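Local coordinates for protein structure-specific endonuclease subunit slx4 (Schizosaccharomyces pombe, PDB 4ZDT) that acts as the regulatory subunit of the Slx1-Slx4 endonuclease, which cuts branched DNA during repair and recombination, and joins Slx1 here through its C-terminal domain, at residues Thr8-Ser13 and Leu54-Trp58; Val15-Asp21 and Trp42-Leu48. One frame throughout, in Å; residues are numbered along the deposited sequence.

Contact 1 (Thr8-Ser13 and Leu54-Trp58); sequences THRAIS and LIKSW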
loop_
_atom_site.group_PDB
_atom_site.type_symbol
_atom_site.label_atom_id
_atom_site.label_comp_id
_atom_site.label_asym_id
_atom_site.label_seq_id
_atom_site.Cartn_x
_atom_site.Cartn_y
_atom_site.Cartn_z
ATOM N N THR B 8 11.855 -5.676 13.116
ATOM C CA THR B 8 11.477 -6.762 12.212
ATOM C C THR B 8 10.189 -6.429 11.438
ATOM O O THR B 8 10.056 -6.743 10.242
ATOM C CB THR B 8 11.320 -8.121 12.935
ATOM O OG1 THR B 8 12.516 -8.406 13.669
ATOM C CG2 THR B 8 11.169 -9.191 11.911
ATOM N N HIS B 9 9.261 -5.749 12.102
ATOM C CA HIS B 9 8.036 -5.300 11.446
ATOM C C HIS B 9 8.343 -4.308 10.314
ATOM O O HIS B 9 7.629 -4.256 9.312
ATOM C CB HIS B 9 7.087 -4.662 12.463
ATOM C CG HIS B 9 6.325 -5.655 13.282
ATOM N ND1 HIS B 9 5.563 -5.292 14.372
ATOM C CD2 HIS B 9 6.206 -7.000 13.173
ATOM C CE1 HIS B 9 5.008 -6.370 14.898
ATOM N NE2 HIS B 9 5.383 -7.419 14.188
ATOM N N ARG B 10 9.406 -3.529 10.487
ATOM C CA ARG B 10 9.821 -2.533 9.505
ATOM C C ARG B 10 10.377 -3.207 8.247
ATOM O O ARG B 10 10.088 -2.780 7.129
ATOM C CB ARG B 10 10.853 -1.579 10.124
ATOM C CG ARG B 10 11.237 -0.383 9.232
ATOM C CD ARG B 10 12.260 0.506 9.944
ATOM N NE ARG B 10 12.539 1.759 9.237
ATOM C CZ ARG B 10 13.291 1.867 8.142
ATOM N NH1 ARG B 10 13.836 0.794 7.573
ATOM N NH2 ARG B 10 13.491 3.059 7.602
ATOM N N ALA B 11 11.155 -4.278 8.450
ATOM C CA ALA B 11 11.676 -5.091 7.363
ATOM C C ALA B 11 10.570 -5.697 6.493
ATOM O O ALA B 11 10.715 -5.745 5.262
ATOM C CB ALA B 11 12.603 -6.191 7.902
ATOM N N ILE B 12 9.465 -6.145 7.105
ATOM C CA ILE B 12 8.341 -6.674 6.312
ATOM C C ILE B 12 7.772 -5.539 5.435
ATOM O O ILE B 12 7.568 -5.723 4.223
ATOM C CB ILE B 12 7.219 -7.318 7.182
ATOM C CG1 ILE B 12 7.760 -8.500 8.025
ATOM C CG2 ILE B 12 6.038 -7.791 6.308
ATOM C CD1 ILE B 12 6.850 -8.867 9.226
ATOM N N SER B 13 7.547 -4.366 6.043
ATOM C CA SER B 13 7.034 -3.215 5.302
ATOM C C SER B 13 7.964 -2.849 4.142
ATOM O O SER B 13 7.492 -2.575 3.026
ATOM C CB SER B 13 6.814 -2.012 6.221
ATOM O OG SER B 13 5.867 -2.324 7.251
ATOM N N LEU B 54 4.855 -13.149 13.624
ATOM C CA LEU B 54 5.371 -11.841 13.235
ATOM C C LEU B 54 4.518 -11.224 12.131
ATOM O O LEU B 54 4.313 -10.011 12.097
ATOM C CB LEU B 54 6.826 -11.954 12.776
ATOM C CG LEU B 54 7.894 -11.756 13.854
ATOM C CD1 LEU B 54 9.288 -11.835 13.250
ATOM C CD2 LEU B 54 7.692 -10.431 14.573
ATOM N N ILE B 55 4.023 -12.067 11.230
ATOM C CA ILE B 55 3.179 -11.605 10.120
ATOM C C ILE B 55 1.816 -11.172 10.632
ATOM O O ILE B 55 1.355 -10.083 10.323
ATOM C CB ILE B 55 3.055 -12.666 8.999
ATOM C CG1 ILE B 55 4.392 -12.794 8.276
ATOM C CG2 ILE B 55 1.941 -12.276 7.996
ATOM C CD1 ILE B 55 4.533 -14.075 7.450
ATOM N N LYS B 56 1.192 -12.010 11.458
ATOM C CA LYS B 56 -0.106 -11.681 12.042
ATOM C C LYS B 56 -0.058 -10.382 12.839
ATOM O O LYS B 56 -0.969 -9.547 12.710
ATOM C CB LYS B 56 -0.649 -12.845 12.882
ATOM C CG LYS B 56 -0.919 -14.094 12.051
ATOM C CD LYS B 56 -1.211 -15.322 12.910
ATOM C CE LYS B 56 -1.548 -16.513 12.013
ATOM N NZ LYS B 56 -1.764 -17.770 12.802
ATOM N N SER B 57 0.993 -10.196 13.645
ATOM C CA SER B 57 1.112 -8.985 14.465
ATOM C C SER B 57 1.387 -7.763 13.606
ATOM O O SER B 57 0.889 -6.677 13.892
ATOM C CB SER B 57 2.166 -9.115 15.587
ATOM O OG SER B 57 3.475 -9.360 15.082
ATOM N N TRP B 58 2.177 -7.951 12.548
ATOM C CA TRP B 58 2.442 -6.897 11.578
ATOM C C TRP B 58 1.127 -6.479 10.911
ATOM O O TRP B 58 0.797 -5.297 10.897
ATOM C CB TRP B 58 3.482 -7.372 10.545
ATOM C CG TRP B 58 3.814 -6.363 9.496
ATOM C CD1 TRP B 58 4.693 -5.318 9.589
ATOM C CD2 TRP B 58 3.267 -6.315 8.177
ATOM N NE1 TRP B 58 4.711 -4.611 8.401
ATOM C CE2 TRP B 58 3.846 -5.211 7.521
ATOM C CE3 TRP B 58 2.346 -7.112 7.481
ATOM C CZ2 TRP B 58 3.529 -4.870 6.191
ATOM C CZ3 TRP B 58 2.042 -6.784 6.162
ATOM C CH2 TRP B 58 2.639 -5.670 5.535
#

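Contact 2 (Val15-Asp21 and Trp42-Leu48); sequences VVKQAKD and WLKRKNL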
loop_
_atom_site.group_PDB
_atom_site.type_symbol
_atom_site.label_atom_id
_atom_site.label_comp_id
_atom_site.label_asym_id
_atom_site.label_seq_id
_atom_site.Cartn_x
_atom_site.Cartn_y
_atom_site.Cartn_z
ATOM N N VAL B 15 10.038 -4.783 2.486
ATOM C CA VAL B 15 9.939 -5.744 1.396
ATOM C C VAL B 15 8.682 -5.522 0.535
ATOM O O VAL B 15 8.729 -5.559 -0.719
ATOM C CB VAL B 15 9.975 -7.205 1.902
ATOM C CG1 VAL B 15 9.720 -8.136 0.759
ATOM C CG2 VAL B 15 11.351 -7.524 2.551
ATOM N N VAL B 16 7.553 -5.311 1.211
ATOM C CA VAL B 16 6.292 -5.035 0.533
ATOM C C VAL B 16 6.427 -3.844 -0.418
ATOM O O VAL B 16 5.956 -3.909 -1.559
ATOM C CB VAL B 16 5.153 -4.788 1.572
ATOM C CG1 VAL B 16 3.879 -4.247 0.891
ATOM C CG2 VAL B 16 4.857 -6.094 2.313
ATOM N N LYS B 17 7.079 -2.786 0.055
ATOM C CA LYS B 17 7.177 -1.519 -0.648
ATOM C C LYS B 17 8.329 -1.440 -1.644
ATOM O O LYS B 17 8.307 -0.599 -2.553
ATOM C CB LYS B 17 7.286 -0.358 0.350
ATOM C CG LYS B 17 6.009 -0.157 1.173
ATOM C CD LYS B 17 6.053 1.114 2.004
ATOM C CE LYS B 17 7.025 1.018 3.174
ATOM N NZ LYS B 17 6.954 2.282 4.000
ATOM N N GLN B 18 9.314 -2.317 -1.490
ATOM C CA GLN B 18 10.519 -2.242 -2.335
ATOM C C GLN B 18 10.652 -3.345 -3.373
ATOM O O GLN B 18 11.420 -3.196 -4.324
ATOM C CB GLN B 18 11.769 -2.162 -1.479
ATOM C CG GLN B 18 11.870 -0.854 -0.713
ATOM C CD GLN B 18 13.172 -0.708 0.044
ATOM O OE1 GLN B 18 13.811 -1.701 0.420
ATOM N NE2 GLN B 18 13.554 0.533 0.311
ATOM N N ALA B 19 9.918 -4.444 -3.194
ATOM C CA ALA B 19 9.918 -5.542 -4.156
ATOM C C ALA B 19 9.441 -5.067 -5.530
ATOM O O ALA B 19 8.501 -4.256 -5.616
ATOM C CB ALA B 19 9.016 -6.658 -3.669
ATOM N N LYS B 20 10.061 -5.585 -6.596
ATOM C CA LYS B 20 9.580 -5.318 -7.971
ATOM C C LYS B 20 8.156 -5.810 -8.141
ATOM O O LYS B 20 7.374 -5.204 -8.862
ATOM C CB LYS B 20 10.468 -5.976 -9.042
ATOM C CG LYS B 20 11.965 -5.706 -8.889
ATOM C CD LYS B 20 12.386 -4.281 -9.259
ATOM C CE LYS B 20 13.913 -4.137 -9.183
ATOM N NZ LYS B 20 14.375 -2.777 -9.568
ATOM N N ASP B 21 7.831 -6.918 -7.486
ATOM C CA ASP B 21 6.473 -7.435 -7.458
ATOM C C ASP B 21 5.626 -6.631 -6.448
ATOM O O ASP B 21 5.693 -6.864 -5.229
ATOM C CB ASP B 21 6.484 -8.917 -7.096
ATOM C CG ASP B 21 5.093 -9.501 -6.946
ATOM O OD1 ASP B 21 4.077 -8.839 -7.255
ATOM O OD2 ASP B 21 5.007 -10.649 -6.516
ATOM N N TRP B 42 6.182 -15.860 0.052
ATOM C CA TRP B 42 6.516 -14.711 -0.801
ATOM C C TRP B 42 7.668 -13.926 -0.174
ATOM O O TRP B 42 8.641 -13.588 -0.847
ATOM C CB TRP B 42 5.274 -13.821 -0.980
ATOM C CG TRP B 42 5.393 -12.623 -1.935
ATOM C CD1 TRP B 42 5.136 -12.619 -3.282
ATOM C CD2 TRP B 42 5.708 -11.264 -1.587
ATOM N NE1 TRP B 42 5.308 -11.347 -3.802
ATOM C CE2 TRP B 42 5.656 -10.499 -2.784
ATOM C CE3 TRP B 42 6.034 -10.617 -0.382
ATOM C CZ2 TRP B 42 5.922 -9.120 -2.811
ATOM C CZ3 TRP B 42 6.304 -9.238 -0.411
ATOM C CH2 TRP B 42 6.245 -8.510 -1.624
ATOM N N LEU B 43 7.570 -13.648 1.126
ATOM C CA LEU B 43 8.660 -12.977 1.823
ATOM C C LEU B 43 9.959 -13.779 1.761
ATOM O O LEU B 43 11.028 -13.216 1.569
ATOM C CB LEU B 43 8.288 -12.678 3.287
ATOM C CG LEU B 43 7.159 -11.660 3.448
ATOM C CD1 LEU B 43 6.623 -11.669 4.882
ATOM C CD2 LEU B 43 7.658 -10.263 2.998
ATOM N N LYS B 44 9.860 -15.090 1.951
ATOM C CA LYS B 44 11.058 -15.940 1.934
ATOM C C LYS B 44 11.811 -15.813 0.598
ATOM O O LYS B 44 13.040 -15.651 0.574
ATOM C CB LYS B 44 10.669 -17.388 2.229
ATOM C CG LYS B 44 11.847 -18.356 2.340
ATOM C CD LYS B 44 11.337 -19.763 2.635
ATOM C CE LYS B 44 12.449 -20.801 2.416
ATOM N NZ LYS B 44 11.968 -22.151 2.835
ATOM N N ARG B 45 11.059 -15.849 -0.506
ATOM C CA ARG B 45 11.616 -15.610 -1.853
ATOM C C ARG B 45 12.274 -14.241 -2.001
ATOM O O ARG B 45 13.112 -14.050 -2.888
ATOM C CB ARG B 45 10.532 -15.768 -2.932
ATOM C CG ARG B 45 10.119 -17.213 -3.207
ATOM C CD ARG B 45 9.197 -17.326 -4.449
ATOM N NE ARG B 45 7.775 -17.360 -4.092
ATOM C CZ ARG B 45 6.864 -16.451 -4.448
ATOM N NH1 ARG B 45 7.196 -15.402 -5.196
ATOM N NH2 ARG B 45 5.604 -16.601 -4.051
ATOM N N LYS B 46 11.899 -13.286 -1.147
ATOM C CA LYS B 46 12.509 -11.951 -1.185
ATOM C C LYS B 46 13.632 -11.806 -0.154
ATOM O O LYS B 46 13.932 -10.690 0.275
ATOM C CB LYS B 46 11.464 -10.850 -0.939
ATOM C CG LYS B 46 10.168 -10.926 -1.750
ATOM C CD LYS B 46 10.408 -10.726 -3.222
ATOM C CE LYS B 46 9.096 -10.645 -3.981
ATOM N NZ LYS B 46 8.422 -11.957 -4.115
ATOM N N ASN B 47 14.232 -12.924 0.248
ATOM C CA ASN B 47 15.293 -12.934 1.258
ATOM C C ASN B 47 14.814 -12.415 2.630
ATOM O O ASN B 47 15.555 -11.704 3.313
ATOM C CB ASN B 47 16.500 -12.087 0.793
ATOM C CG ASN B 47 17.557 -12.898 0.059
ATOM O OD1 ASN B 47 17.478 -14.126 -0.030
ATOM N ND2 ASN B 47 18.568 -12.203 -0.469
ATOM N N LEU B 48 13.580 -12.738 3.020
ATOM C CA LEU B 48 13.081 -12.331 4.349
ATOM C C LEU B 48 12.387 -13.471 5.086
ATOM O O LEU B 48 11.257 -13.829 4.754
ATOM C CB LEU B 48 12.141 -11.109 4.268
ATOM C CG LEU B 48 11.729 -10.543 5.650
ATOM C CD1 LEU B 48 12.885 -9.810 6.278
ATOM C CD2 LEU B 48 10.528 -9.616 5.573
HETATM O O HOH W 1 7.157 -12.182 -6.667
#

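Contact 1 (Thr8-Ser13 and Leu54-Trp58)
Trp58 reaches across to residues 8-13 of helix 3-18 and meets His9, Ile12 and Ser13 in turn. A chi1 of 179° sets CG opposite the backbone N and carries the indole over to them. Its CB sits off-centre over one face of the His9 imidazole, 4.2 Å from the ring centroid. Further out, CD1 lies 3.8 Å from His9 CB, and the indole presents its edge toward the imidazole face in an offset edge-to-face pair, planes at 63°. NE1 donates in the ring plane to Ser13 OG (2.8 Å), a hydroxyl also hydrogen-bonded to the backbone oxygen of Cys45 in the Slx1 chain. The six-membered ring, out to CZ3 and CH2, carries Ile12 CG2 over one face, 3.6 Å from its centroid. His9 NE2 and Ser57 OG are hydrogen-bonded at 2.9 Å, and beyond them Thr8 CG2 meets Leu54 CD1 at 3.5 Å. A leucine in place of Trp58 would probably open a gap beside Ile12 and leave Ser13 OG without its indole donor. With segment axes at 79°, this near-perpendicular crossing packs helix 3-18 on helix 52-62 in the all-helical Slx4 C-terminal domain, whose family is grouped with helix-turn-helix folds.

Contact 2 (Val15-Asp21 and Trp42-Leu48)
Two side chains extended away from their own backbone nitrogens meet here: Trp42, with chi1 at -175°, and Asp21, with chi1 at 176°, which carries its carboxylate to the pyrrole edge of the indole. Between them they tie the exit of helix 3-18 to the C-terminal end of helix 36-45 in this all-helical Slx4 domain. The latter helix closes in a Schellman motif, with Asn47 at positive phi as the C-prime residue. Leu43 O takes both Lys46 N and Leu48 N, from opposite faces of its carbonyl plane, and the turn brings Lys46 and Leu48 round to helix 3-18.

Val15 packs between these residues. Its CG1 branch lies 3.6 Å from Lys46 CB and also touches Leu43 CD2 and Trp42 CZ3, while CG2 turns to Leu48 CD2 at 3.8 Å. At the first non-helical residue, Ala19, the methyl CB approaches Trp42 CH2 to 3.9 Å and meets the aliphatic part of Lys46 as well. Val16 adds its CA at the indole edge, and its side chain also packs on Trp25 and Ile28 of helix 23-29.

The Lys46 chain, bent at chi2 and chi4, folds back so that its ammonium lies above the rim of one indole face. It does not pair directly with Asp21, although the nearby positive charge would probably stabilise the carboxylate. On the acid, OD1 is hydrogen-bonded to Ser23 at the start of helix 23-29. A water bridges the two charges, donating to Asp21 OD2 at 2.6 Å and accepting from Lys46 NZ at 2.9 Å. The same oxygen, OD2, receives Trp42 NE1 at 2.8 Å along a virtually straight N-H line (179°), in the indole plane but from above the carboxylate plane.

Overall arrangement
Helix 3-18 serves both contacts, offering residues 8-13 to helix 52-62 in contact 1 and its C-terminal end to helix 36-45 and the following turn in contact 2. The centre of contact 1 lies about 6 Å from the chain centre and that of contact 2 about 9 Å; four of seven touching residues are buried in the first, three of eight in the second. Each centres on a tryptophan whose indole nitrogen has a polar partner: a neutral hydroxyl shared with Slx1 in contact 1, a carboxylate with a water-bridged lysine in contact 2. Packing joins the two directly, Leu48 CD2 lying 3.7 Å from Ile12 CA and Val16 CG2 3.9 Å from Trp58 CH2.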